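Local coordinates for 5-oxoprolinase subunit C (Escherichia coli, PDB 5DUD), which catalyses, as one subunit of 5-oxoprolinase, the cleavage of 5-oxoproline to L-glutamate coupled to the hydrolysis of ATP to ADP and phosphate, at residues R22-L32 and L245-G253; A36-V44 and G68-G76. One frame throughout, in Å; residues are numbered along the deposited sequence.

Overall arrangement
Both contacts belong to the carboxyltransferase A/B region of the cyclophilin-like clan, but they join different parts of the fold. Contact 1 is long-range: the loop 22-32 meets the loop 245-253, 213 residues further on, and so joins two β-rich parts of the chain. Contact 2 is local, helix 34-44 lying on strand 68-74 with only 23 residues between its segments. Their centres are about 24 Å apart, on opposite sides of the centre of the chain, yet the two touch, A31 CB lying 3.9 Å from L37 CD1. The loop 22-32 runs on, one residue later, into helix 34-44, the helix of contact 2. Another protein chain reaches contact 1 but not contact 2.

Contact 1. Residues R22-L32 and L245-G253; sequences RQSGISHCGAL and LMNDAQTTG
N247 against C29 and A31, and T251 against R22, G25 and I26, carry much of a loop-to-loop contact within the cyclophilin-like carboxyltransferase region. Here the loop that precedes helix 34-44 lies against the loop that joins strands 243-245 and 252-253. With CG anti to its own carbonyl carbon (chi1 -58°), N247 sends its amide toward the backbone of C29-A31. N247 ND2 donates to C29 O at 3.0 Å, approaching from above the carbonyl plane, and more weakly to A31 O at 3.1 Å. One amide nitrogen thus holds two carbonyls on either side of G30, whose backbone angles would jam a β-carbon against the preceding carbonyl. The H28 ring crosses the N247 side chain at a slant, ring and amide planes 26° apart and H28 NE2 3.7 Å from N247 CG. Just beyond A31, L32 brings its CD1 branch to 3.9 Å from N247 CG, while L32 CG also meets the terminal methyl of M246.

At the far end T251 sets both branches against the backbone: T251 CG2 rests 3.7 Å from R22 O and near I26 O, and T251 OG1 packs against G25 CA. A water accepts from T251 N and donates to G25 O, bridging the two backbones. D248 turns its carboxylate toward C29 but is salt-bridged through OD1 to R206, which also donates to G30 O, so a single arginine ties both loops from outside. R22 and T251 also touch the chain of another protein. Midway between the two ends, S27 OG donates to A249 O at 2.8 Å, standing above the plane of that carbonyl with a C=O...donor angle of 144°.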
ATOM      1  N   ARG A  22      -0.686  -2.341   8.453  1.00 32.76           N
ATOM      2  CA  ARG A  22      -0.435  -3.223   7.304  1.00 32.06           C
ATOM      3  C   ARG A  22      -0.902  -4.652   7.599  1.00 36.43           C
ATOM      4  O   ARG A  22      -1.219  -5.394   6.669  1.00 35.91           O
ATOM      5  CB  ARG A  22       1.043  -3.253   6.916  1.00 31.60           C
ATOM      6  CG  ARG A  22       1.505  -2.064   6.079  1.00 40.89           C
ATOM      7  CD  ARG A  22       2.144  -2.545   4.781  1.00 51.64           C
ATOM      8  NE  ARG A  22       2.852  -1.487   4.062  1.00 61.43           N
ATOM      9  CZ  ARG A  22       4.068  -1.026   4.363  1.00 76.83           C
ATOM     10  NH1 ARG A  22       4.734  -1.511   5.409  1.00 64.29           N
ATOM     11  NH2 ARG A  22       4.620  -0.067   3.631  1.00 64.80           N
ATOM     12  N   GLN A  23      -0.933  -5.033   8.899  1.00 33.68           N
ATOM     13  CA  GLN A  23      -1.385  -6.351   9.363  1.00 34.29           C
ATOM     14  C   GLN A  23      -2.907  -6.544   9.167  1.00 38.58           C
ATOM     15  O   GLN A  23      -3.365  -7.683   9.123  1.00 38.71           O
ATOM     16  CB  GLN A  23      -1.036  -6.542  10.850  1.00 36.47           C
ATOM     17  N   SER A  24      -3.686  -5.438   9.049  1.00 34.85           N
ATOM     18  CA  SER A  24      -5.137  -5.471   8.845  1.00 34.98           C
ATOM     19  C   SER A  24      -5.572  -5.101   7.397  1.00 38.10           C
ATOM     20  O   SER A  24      -6.748  -4.813   7.184  1.00 38.35           O
ATOM     21  CB  SER A  24      -5.809  -4.529   9.835  1.00 38.88           C
ATOM     22  OG  SER A  24      -5.348  -4.737  11.161  1.00 48.36           O
ATOM     23  N   GLY A  25      -4.656  -5.162   6.427  1.00 33.43           N
ATOM     24  CA  GLY A  25      -4.959  -4.905   5.023  1.00 32.70           C
ATOM     25  C   GLY A  25      -5.065  -3.460   4.589  1.00 36.28           C
ATOM     26  O   GLY A  25      -5.585  -3.201   3.503  1.00 35.60           O
ATOM     27  N   ILE A  26      -4.545  -2.508   5.390  1.00 33.05           N
ATOM     28  CA  ILE A  26      -4.586  -1.081   5.055  1.00 32.62           C
ATOM     29  C   ILE A  26      -3.230  -0.657   4.492  1.00 35.84           C
ATOM     30  O   ILE A  26      -2.209  -0.816   5.161  1.00 35.06           O
ATOM     31  CB  ILE A  26      -4.999  -0.222   6.295  1.00 36.26           C
ATOM     32  CG1 ILE A  26      -6.495  -0.417   6.595  1.00 37.53           C
ATOM     33  CG2 ILE A  26      -4.664   1.282   6.095  1.00 36.67           C
ATOM     34  CD1 ILE A  26      -6.951  -0.214   8.091  1.00 45.66           C
ATOM     35  N   SER A  27      -3.232  -0.074   3.281  1.00 32.35           N
ATOM     36  CA  SER A  27      -2.024   0.432   2.629  1.00 31.58           C
ATOM     37  C   SER A  27      -1.594   1.726   3.318  1.00 35.66           C
ATOM     38  O   SER A  27      -2.462   2.492   3.736  1.00 35.38           O
ATOM     39  CB  SER A  27      -2.290   0.669   1.146  1.00 34.76           C
ATOM     40  OG  SER A  27      -3.004  -0.412   0.565  1.00 44.75           O
ATOM     41  N   HIS A  28      -0.276   1.952   3.487  1.00 32.38           N
ATOM     42  CA  HIS A  28       0.231   3.135   4.188  1.00 32.37           C
ATOM     43  C   HIS A  28       0.023   4.426   3.372  1.00 35.83           C
ATOM     44  O   HIS A  28      -0.121   5.490   3.975  1.00 35.73           O
ATOM     45  CB  HIS A  28       1.715   2.968   4.583  1.00 33.05           C
ATOM     46  CG  HIS A  28       2.699   3.271   3.496  1.00 36.04           C
ATOM     47  ND1 HIS A  28       3.573   4.338   3.595  1.00 37.68           N
ATOM     48  CD2 HIS A  28       2.914   2.644   2.318  1.00 37.56           C
ATOM     49  CE1 HIS A  28       4.303   4.317   2.493  1.00 36.69           C
ATOM     50  NE2 HIS A  28       3.932   3.322   1.687  1.00 36.97           N
ATOM     51  N   CYS A  29      -0.006   4.333   2.024  1.00 31.80           N
ATOM     52  CA  CYS A  29      -0.217   5.465   1.114  1.00 31.25           C
ATOM     53  C   CYS A  29       0.845   6.580   1.363  1.00 34.09           C
ATOM     54  O   CYS A  29       2.011   6.247   1.563  1.00 33.61           O
ATOM     55  CB  CYS A  29      -1.649   5.987   1.214  1.00 32.07           C
ATOM     56  SG  CYS A  29      -2.919   4.707   1.030  1.00 36.50           S
ATOM     57  N   GLY A  30       0.462   7.855   1.329  1.00 29.87           N
ATOM     58  CA  GLY A  30       1.405   8.951   1.504  1.00 29.20           C
ATOM     59  C   GLY A  30       1.969   9.350   0.161  1.00 31.43           C
ATOM     60  O   GLY A  30       1.580   8.782  -0.865  1.00 30.84           O
ATOM     61  N   ALA A  31       2.865  10.340   0.144  1.00 27.02           N
ATOM     62  CA  ALA A  31       3.446  10.825  -1.109  1.00 26.12           C
ATOM     63  C   ALA A  31       4.320   9.771  -1.785  1.00 28.04           C
ATOM     64  O   ALA A  31       5.080   9.071  -1.116  1.00 27.30           O
ATOM     65  CB  ALA A  31       4.265  12.088  -0.866  1.00 27.05           C
ATOM     66  N   LEU A  32       4.163   9.636  -3.105  1.00 23.57           N
ATOM     67  CA  LEU A  32       4.966   8.724  -3.927  1.00 22.82           C
ATOM     68  C   LEU A  32       6.425   9.199  -3.882  1.00 25.45           C
ATOM     69  O   LEU A  32       7.330   8.404  -3.626  1.00 25.12           O
ATOM     70  CB  LEU A  32       4.427   8.673  -5.375  1.00 23.00           C
ATOM     71  CG  LEU A  32       3.612   7.432  -5.777  1.00 27.55           C
ATOM     72  CD1 LEU A  32       2.598   7.045  -4.713  1.00 27.53           C
ATOM     73  CD2 LEU A  32       2.912   7.656  -7.103  1.00 30.61           C
ATOM     74  N   LEU A 245       5.293  -2.585  -7.143  1.00 25.84           N
ATOM     75  CA  LEU A 245       4.297  -2.151  -6.164  1.00 25.36           C
ATOM     76  C   LEU A 245       4.679  -0.787  -5.610  1.00 29.15           C
ATOM     77  O   LEU A 245       5.857  -0.564  -5.334  1.00 28.61           O
ATOM     78  CB  LEU A 245       4.186  -3.173  -5.030  1.00 25.45           C
ATOM     79  CG  LEU A 245       3.839  -4.595  -5.467  1.00 30.79           C
ATOM     80  CD1 LEU A 245       3.807  -5.535  -4.274  1.00 31.06           C
ATOM     81  CD2 LEU A 245       2.513  -4.637  -6.201  1.00 33.88           C
ATOM     82  N   MET A 246       3.703   0.128  -5.465  1.00 25.90           N
ATOM     83  CA  MET A 246       3.940   1.478  -4.950  1.00 25.45           C
ATOM     84  C   MET A 246       3.248   1.613  -3.571  1.00 29.24           C
ATOM     85  O   MET A 246       3.091   0.604  -2.885  1.00 29.11           O
ATOM     86  CB  MET A 246       3.478   2.533  -5.981  1.00 27.91           C
ATOM     87  CG  MET A 246       4.143   2.402  -7.347  1.00 31.89           C
ATOM     88  SD  MET A 246       5.954   2.476  -7.338  1.00 36.05           S
ATOM     89  CE  MET A 246       6.221   4.214  -7.002  1.00 32.32           C
ATOM     90  N   ASN A 247       2.886   2.833  -3.134  1.00 25.39           N
ATOM     91  CA  ASN A 247       2.354   3.060  -1.785  1.00 25.12           C
ATOM     92  C   ASN A 247       0.921   2.532  -1.545  1.00 29.16           C
ATOM     93  O   ASN A 247       0.693   1.959  -0.484  1.00 28.72           O
ATOM     94  CB  ASN A 247       2.412   4.543  -1.430  1.00 25.36           C
ATOM     95  CG  ASN A 247       3.800   5.146  -1.484  1.00 45.25           C
ATOM     96  OD1 ASN A 247       4.660   4.720  -2.261  1.00 39.53           O
ATOM     97  ND2 ASN A 247       4.042   6.190  -0.703  1.00 37.27           N
ATOM     98  N   ASP A 248      -0.023   2.705  -2.495  1.00 26.16           N
ATOM     99  CA  ASP A 248      -1.415   2.237  -2.336  1.00 26.62           C
ATOM    100  C   ASP A 248      -1.604   0.736  -2.673  1.00 30.94           C
ATOM    101  O   ASP A 248      -2.740   0.255  -2.612  1.00 31.21           O
ATOM    102  CB  ASP A 248      -2.369   3.074  -3.211  1.00 28.70           C
ATOM    103  CG  ASP A 248      -2.578   4.486  -2.713  1.00 37.59           C
ATOM    104  OD1 ASP A 248      -1.676   5.015  -2.029  1.00 37.88           O
ATOM    105  OD2 ASP A 248      -3.626   5.082  -3.044  1.00 42.98           O
ATOM    106  N   ALA A 249      -0.525  -0.017  -2.993  1.00 27.09           N
ATOM    107  CA  ALA A 249      -0.584  -1.443  -3.354  1.00 27.37           C
ATOM    108  C   ALA A 249      -1.202  -2.350  -2.284  1.00 31.44           C
ATOM    109  O   ALA A 249      -1.357  -1.959  -1.129  1.00 30.83           O
ATOM    110  CB  ALA A 249       0.821  -1.959  -3.645  1.00 28.07           C
ATOM    111  N   GLN A 250      -1.498  -3.594  -2.697  1.00 28.60           N
ATOM    112  CA  GLN A 250      -1.995  -4.666  -1.831  1.00 28.96           C
ATOM    113  C   GLN A 250      -1.001  -4.992  -0.727  1.00 32.35           C
ATOM    114  O   GLN A 250       0.199  -5.036  -1.002  1.00 31.71           O
ATOM    115  CB  GLN A 250      -2.194  -5.959  -2.649  1.00 31.10           C
ATOM    116  CG  GLN A 250      -3.553  -6.146  -3.271  1.00 50.55           C
ATOM    117  CD  GLN A 250      -3.700  -7.577  -3.744  1.00 72.97           C
ATOM    118  OE1 GLN A 250      -4.181  -8.449  -3.013  1.00 69.24           O
ATOM    119  NE2 GLN A 250      -3.191  -7.880  -4.931  1.00 66.50           N
ATOM    120  N   THR A 251      -1.477  -5.316   0.487  1.00 28.70           N
ATOM    121  CA  THR A 251      -0.560  -5.736   1.546  1.00 28.14           C
ATOM    122  C   THR A 251      -0.143  -7.217   1.389  1.00 31.96           C
ATOM    123  O   THR A 251       0.949  -7.558   1.827  1.00 30.87           O
ATOM    124  CB  THR A 251      -1.169  -5.510   2.921  1.00 35.80           C
ATOM    125  OG1 THR A 251      -2.349  -6.297   3.042  1.00 36.59           O
ATOM    126  CG2 THR A 251      -1.478  -4.044   3.188  1.00 33.06           C
ATOM    127  N   THR A 252      -1.003  -8.083   0.785  1.00 29.48           N
ATOM    128  CA  THR A 252      -0.719  -9.515   0.571  1.00 29.90           C
ATOM    129  C   THR A 252      -0.859  -9.892  -0.909  1.00 33.79           C
ATOM    130  O   THR A 252      -1.725  -9.355  -1.594  1.00 33.25           O
ATOM    131  CB  THR A 252      -1.666 -10.382   1.411  1.00 38.93           C
ATOM    132  OG1 THR A 252      -3.012 -10.003   1.137  1.00 38.70           O
ATOM    133  CG2 THR A 252      -1.371 -10.295   2.905  1.00 37.95           C
ATOM    134  N   GLY A 253      -0.018 -10.812  -1.376  1.00 30.80           N
ATOM    135  CA  GLY A 253      -0.047 -11.292  -2.756  1.00 31.16           C
ATOM    136  C   GLY A 253       0.631 -12.633  -2.928  1.00 35.78           C
ATOM    137  O   GLY A 253       1.493 -12.999  -2.127  1.00 35.10           O
TER
HETATM  138  O   HOH W   1      -4.351  -4.154   1.192  1.00 24.40           O

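Contact 2. Residues A36-V44 and G68-G76; sequences ALRIANLLV and GWFALTGAG
T73 makes the polar link between helix 36-44 and strand 68-74, which run nearly antiparallel (164°) with axes 7.3 Å apart at closest approach. T73 OG1 donates to A36 O at 2.8 Å. The hydroxyl stands above the plane of that carbonyl, and A40 N, the helix's own donor to A36 O, comes to the opposite face, so the oxygen takes both without breaking the helical bond. With OG1 between the backbone N and the carbonyl carbon (chi1 48°), T73 also brings OG1 to 3.4 Å from A40 CB. A valine here lacks the hydroxyl and would probably leave A36 O with the bond from A40 N but no tie to the strand.

The remaining contacts are van der Waals, with alanine and glycine at A36, A40, A71 and G74 where the backbones come nearest. T73 CG2 meets I39 CG2 at 4.0 Å. A71 CB touches both L43 CB and V44 CG1, while V44 CG1 also leans on the backbone of F70, 3.7 Å from F70 C. At the other end A36 CB packs over the backbone of G74.

Strand 68-74 lies between strands 110-115 and 92-94 in an antiparallel sheet. The helix lies along one face of this sheet, with A36 and A40 also touching Y112 and A114 of strand 110-115, respectively, while helix 285-302 meets the helix at R38, I39 and L42.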
ATOM      1  N   ALA A  36      10.174  14.832  -1.820  1.00 21.95           N
ATOM      2  CA  ALA A  36       9.630  16.101  -2.323  1.00 22.10           C
ATOM      3  C   ALA A  36       8.679  16.754  -1.303  1.00 26.62           C
ATOM      4  O   ALA A  36       8.840  17.936  -1.008  1.00 26.99           O
ATOM      5  CB  ALA A  36       8.913  15.897  -3.641  1.00 22.66           C
ATOM      6  N   LEU A  37       7.714  15.995  -0.757  1.00 22.87           N
ATOM      7  CA  LEU A  37       6.769  16.473   0.263  1.00 23.07           C
ATOM      8  C   LEU A  37       7.494  16.891   1.565  1.00 27.47           C
ATOM      9  O   LEU A  37       7.124  17.899   2.178  1.00 27.67           O
ATOM     10  CB  LEU A  37       5.746  15.353   0.558  1.00 22.85           C
ATOM     11  CG  LEU A  37       4.700  15.640   1.640  1.00 27.95           C
ATOM     12  CD1 LEU A  37       3.321  15.192   1.216  1.00 28.10           C
ATOM     13  CD2 LEU A  37       5.048  14.946   2.954  1.00 30.55           C
ATOM     14  N   ARG A  38       8.511  16.107   1.989  1.00 24.09           N
ATOM     15  CA  ARG A  38       9.271  16.390   3.213  1.00 24.60           C
ATOM     16  C   ARG A  38      10.008  17.719   3.116  1.00 29.30           C
ATOM     17  O   ARG A  38       9.906  18.514   4.043  1.00 29.68           O
ATOM     18  CB  ARG A  38      10.252  15.255   3.564  1.00 24.51           C
ATOM     19  CG  ARG A  38       9.541  14.057   4.180  1.00 33.29           C
ATOM     20  CD  ARG A  38      10.453  12.905   4.517  1.00 42.52           C
ATOM     21  NE  ARG A  38       9.706  11.827   5.166  1.00 51.83           N
ATOM     22  CZ  ARG A  38      10.194  10.633   5.487  1.00 66.46           C
ATOM     23  NH1 ARG A  38      11.466  10.336   5.224  1.00 56.18           N
ATOM     24  NH2 ARG A  38       9.424   9.726   6.070  1.00 52.16           N
ATOM     25  N   ILE A  39      10.685  17.994   1.987  1.00 25.80           N
ATOM     26  CA  ILE A  39      11.408  19.259   1.771  1.00 26.40           C
ATOM     27  C   ILE A  39      10.428  20.445   1.781  1.00 30.95           C
ATOM     28  O   ILE A  39      10.729  21.468   2.394  1.00 31.29           O
ATOM     29  CB  ILE A  39      12.227  19.213   0.448  1.00 29.39           C
ATOM     30  CG1 ILE A  39      13.403  18.215   0.561  1.00 29.59           C
ATOM     31  CG2 ILE A  39      12.752  20.600   0.055  1.00 31.13           C
ATOM     32  CD1 ILE A  39      13.952  17.713  -0.783  1.00 35.40           C
ATOM     33  N   ALA A  40       9.264  20.297   1.112  1.00 27.33           N
ATOM     34  CA  ALA A  40       8.232  21.336   1.053  1.00 27.71           C
ATOM     35  C   ALA A  40       7.738  21.700   2.451  1.00 32.34           C
ATOM     36  O   ALA A  40       7.699  22.881   2.790  1.00 32.64           O
ATOM     37  CB  ALA A  40       7.061  20.879   0.192  1.00 27.93           C
ATOM     38  N   ASN A  41       7.378  20.687   3.263  1.00 28.91           N
ATOM     39  CA  ASN A  41       6.907  20.927   4.633  1.00 29.55           C
ATOM     40  C   ASN A  41       8.038  21.497   5.497  1.00 34.89           C
ATOM     41  O   ASN A  41       7.782  22.343   6.354  1.00 35.65           O
ATOM     42  CB  ASN A  41       6.323  19.650   5.267  1.00 29.02           C
ATOM     43  CG  ASN A  41       5.002  19.215   4.671  1.00 44.52           C
ATOM     44  OD1 ASN A  41       4.081  20.018   4.496  1.00 37.37           O
ATOM     45  ND2 ASN A  41       4.841  17.921   4.418  1.00 34.33           N
ATOM     46  N   LEU A  42       9.283  21.060   5.253  1.00 31.49           N
ATOM     47  CA  LEU A  42      10.437  21.586   5.980  1.00 32.35           C
ATOM     48  C   LEU A  42      10.615  23.081   5.681  1.00 37.51           C
ATOM     49  O   LEU A  42      10.738  23.875   6.616  1.00 38.02           O
ATOM     50  CB  LEU A  42      11.722  20.803   5.645  1.00 32.04           C
ATOM     51  CG  LEU A  42      11.891  19.467   6.392  1.00 36.52           C
ATOM     52  CD1 LEU A  42      12.839  18.544   5.655  1.00 36.05           C
ATOM     53  CD2 LEU A  42      12.379  19.682   7.820  1.00 40.10           C
ATOM     54  N   LEU A  43      10.565  23.466   4.397  1.00 34.23           N
ATOM     55  CA  LEU A  43      10.699  24.869   3.992  1.00 35.18           C
ATOM     56  C   LEU A  43       9.659  25.752   4.679  1.00 40.48           C
ATOM     57  O   LEU A  43      10.021  26.828   5.144  1.00 41.11           O
ATOM     58  CB  LEU A  43      10.577  25.031   2.465  1.00 34.78           C
ATOM     59  CG  LEU A  43      11.784  24.594   1.646  1.00 39.07           C
ATOM     60  CD1 LEU A  43      11.373  24.259   0.221  1.00 38.75           C
ATOM     61  CD2 LEU A  43      12.872  25.663   1.663  1.00 42.40           C
ATOM     62  N   VAL A  44       8.392  25.291   4.789  1.00 37.21           N
ATOM     63  CA  VAL A  44       7.343  26.095   5.420  1.00 37.99           C
ATOM     64  C   VAL A  44       7.369  26.032   6.973  1.00 42.77           C
ATOM     65  O   VAL A  44       6.641  26.800   7.598  1.00 43.23           O
ATOM     66  CB  VAL A  44       5.920  25.805   4.873  1.00 41.45           C
ATOM     67  CG1 VAL A  44       5.792  26.277   3.428  1.00 40.96           C
ATOM     68  CG2 VAL A  44       5.512  24.347   5.006  1.00 40.33           C
ATOM     69  N   GLY A  68       0.461  34.085   4.826  1.00 42.77           N
ATOM     70  CA  GLY A  68       1.424  33.146   5.376  1.00 41.87           C
ATOM     71  C   GLY A  68       2.569  32.893   4.429  1.00 44.79           C
ATOM     72  O   GLY A  68       3.018  33.808   3.737  1.00 44.95           O
ATOM     73  N   TRP A  69       3.054  31.649   4.396  1.00 40.03           N
ATOM     74  CA  TRP A  69       4.165  31.233   3.534  1.00 38.92           C
ATOM     75  C   TRP A  69       3.795  29.954   2.802  1.00 41.01           C
ATOM     76  O   TRP A  69       2.915  29.224   3.262  1.00 40.27           O
ATOM     77  CB  TRP A  69       5.441  31.016   4.370  1.00 37.94           C
ATOM     78  CG  TRP A  69       5.816  32.185   5.236  1.00 40.50           C
ATOM     79  CD1 TRP A  69       5.309  32.490   6.464  1.00 44.47           C
ATOM     80  CD2 TRP A  69       6.792  33.190   4.942  1.00 41.20           C
ATOM     81  NE1 TRP A  69       5.892  33.639   6.945  1.00 45.37           N
ATOM     82  CE2 TRP A  69       6.813  34.085   6.034  1.00 46.68           C
ATOM     83  CE3 TRP A  69       7.654  33.423   3.861  1.00 42.20           C
ATOM     84  CZ2 TRP A  69       7.665  35.193   6.074  1.00 47.24           C
ATOM     85  CZ3 TRP A  69       8.506  34.515   3.909  1.00 44.92           C
ATOM     86  CH2 TRP A  69       8.497  35.392   4.999  1.00 47.07           C
ATOM     87  N   PHE A  70       4.458  29.678   1.662  1.00 36.60           N
ATOM     88  CA  PHE A  70       4.207  28.467   0.877  1.00 35.06           C
ATOM     89  C   PHE A  70       5.482  28.006   0.159  1.00 38.18           C
ATOM     90  O   PHE A  70       6.492  28.711   0.167  1.00 38.20           O
ATOM     91  CB  PHE A  70       3.063  28.692  -0.131  1.00 36.76           C
ATOM     92  CG  PHE A  70       3.460  29.261  -1.475  1.00 38.38           C
ATOM     93  CD1 PHE A  70       3.698  30.617  -1.630  1.00 42.52           C
ATOM     94  CD2 PHE A  70       3.548  28.445  -2.594  1.00 39.68           C
ATOM     95  CE1 PHE A  70       4.034  31.146  -2.876  1.00 43.62           C
ATOM     96  CE2 PHE A  70       3.900  28.973  -3.836  1.00 42.74           C
ATOM     97  CZ  PHE A  70       4.142  30.317  -3.968  1.00 41.89           C
ATOM     98  N   ALA A  71       5.422  26.821  -0.451  1.00 33.56           N
ATOM     99  CA  ALA A  71       6.559  26.255  -1.174  1.00 32.84           C
ATOM    100  C   ALA A  71       6.102  25.208  -2.187  1.00 35.37           C
ATOM    101  O   ALA A  71       5.070  24.568  -1.986  1.00 34.58           O
ATOM    102  CB  ALA A  71       7.540  25.635  -0.188  1.00 33.45           C
ATOM    103  N   LEU A  72       6.875  25.040  -3.276  1.00 31.49           N
ATOM    104  CA  LEU A  72       6.609  24.057  -4.336  1.00 30.63           C
ATOM    105  C   LEU A  72       7.825  23.141  -4.525  1.00 34.11           C
ATOM    106  O   LEU A  72       8.952  23.623  -4.480  1.00 33.98           O
ATOM    107  CB  LEU A  72       6.279  24.759  -5.658  1.00 31.16           C
ATOM    108  CG  LEU A  72       4.871  25.320  -5.853  1.00 36.28           C
ATOM    109  CD1 LEU A  72       4.851  26.273  -7.039  1.00 37.15           C
ATOM    110  CD2 LEU A  72       3.844  24.203  -6.057  1.00 38.09           C
ATOM    111  N   THR A  73       7.601  21.822  -4.675  1.00 30.21           N
ATOM    112  CA  THR A  73       8.662  20.823  -4.878  1.00 29.69           C
ATOM    113  C   THR A  73       8.191  19.827  -5.960  1.00 33.28           C
ATOM    114  O   THR A  73       7.138  20.033  -6.566  1.00 32.88           O
ATOM    115  CB  THR A  73       9.016  20.119  -3.546  1.00 36.67           C
ATOM    116  OG1 THR A  73       7.808  19.717  -2.918  1.00 34.91           O
ATOM    117  CG2 THR A  73       9.850  20.993  -2.602  1.00 36.02           C
ATOM    118  N   GLY A  74       8.980  18.780  -6.215  1.00 29.87           N
ATOM    119  CA  GLY A  74       8.665  17.757  -7.209  1.00 29.59           C
ATOM    120  C   GLY A  74       8.982  18.209  -8.623  1.00 34.40           C
ATOM    121  O   GLY A  74      10.003  18.864  -8.843  1.00 34.71           O
ATOM    122  N   ALA A  75       8.109  17.880  -9.592  1.00 31.32           N
ATOM    123  CA  ALA A  75       8.304  18.257 -10.994  1.00 32.03           C
ATOM    124  C   ALA A  75       8.024  19.748 -11.207  1.00 36.87           C
ATOM    125  O   ALA A  75       7.013  20.256 -10.725  1.00 36.33           O
ATOM    126  CB  ALA A  75       7.394  17.431 -11.887  1.00 32.82           C
ATOM    127  N   GLY A  76       8.914  20.429 -11.930  1.00 34.48           N
ATOM    128  CA  GLY A  76       8.784  21.854 -12.214  1.00 35.11           C
ATOM    129  C   GLY A  76       7.731  22.135 -13.267  1.00 39.78           C
ATOM    130  O   GLY A  76       7.919  21.778 -14.433  1.00 39.93           O
TER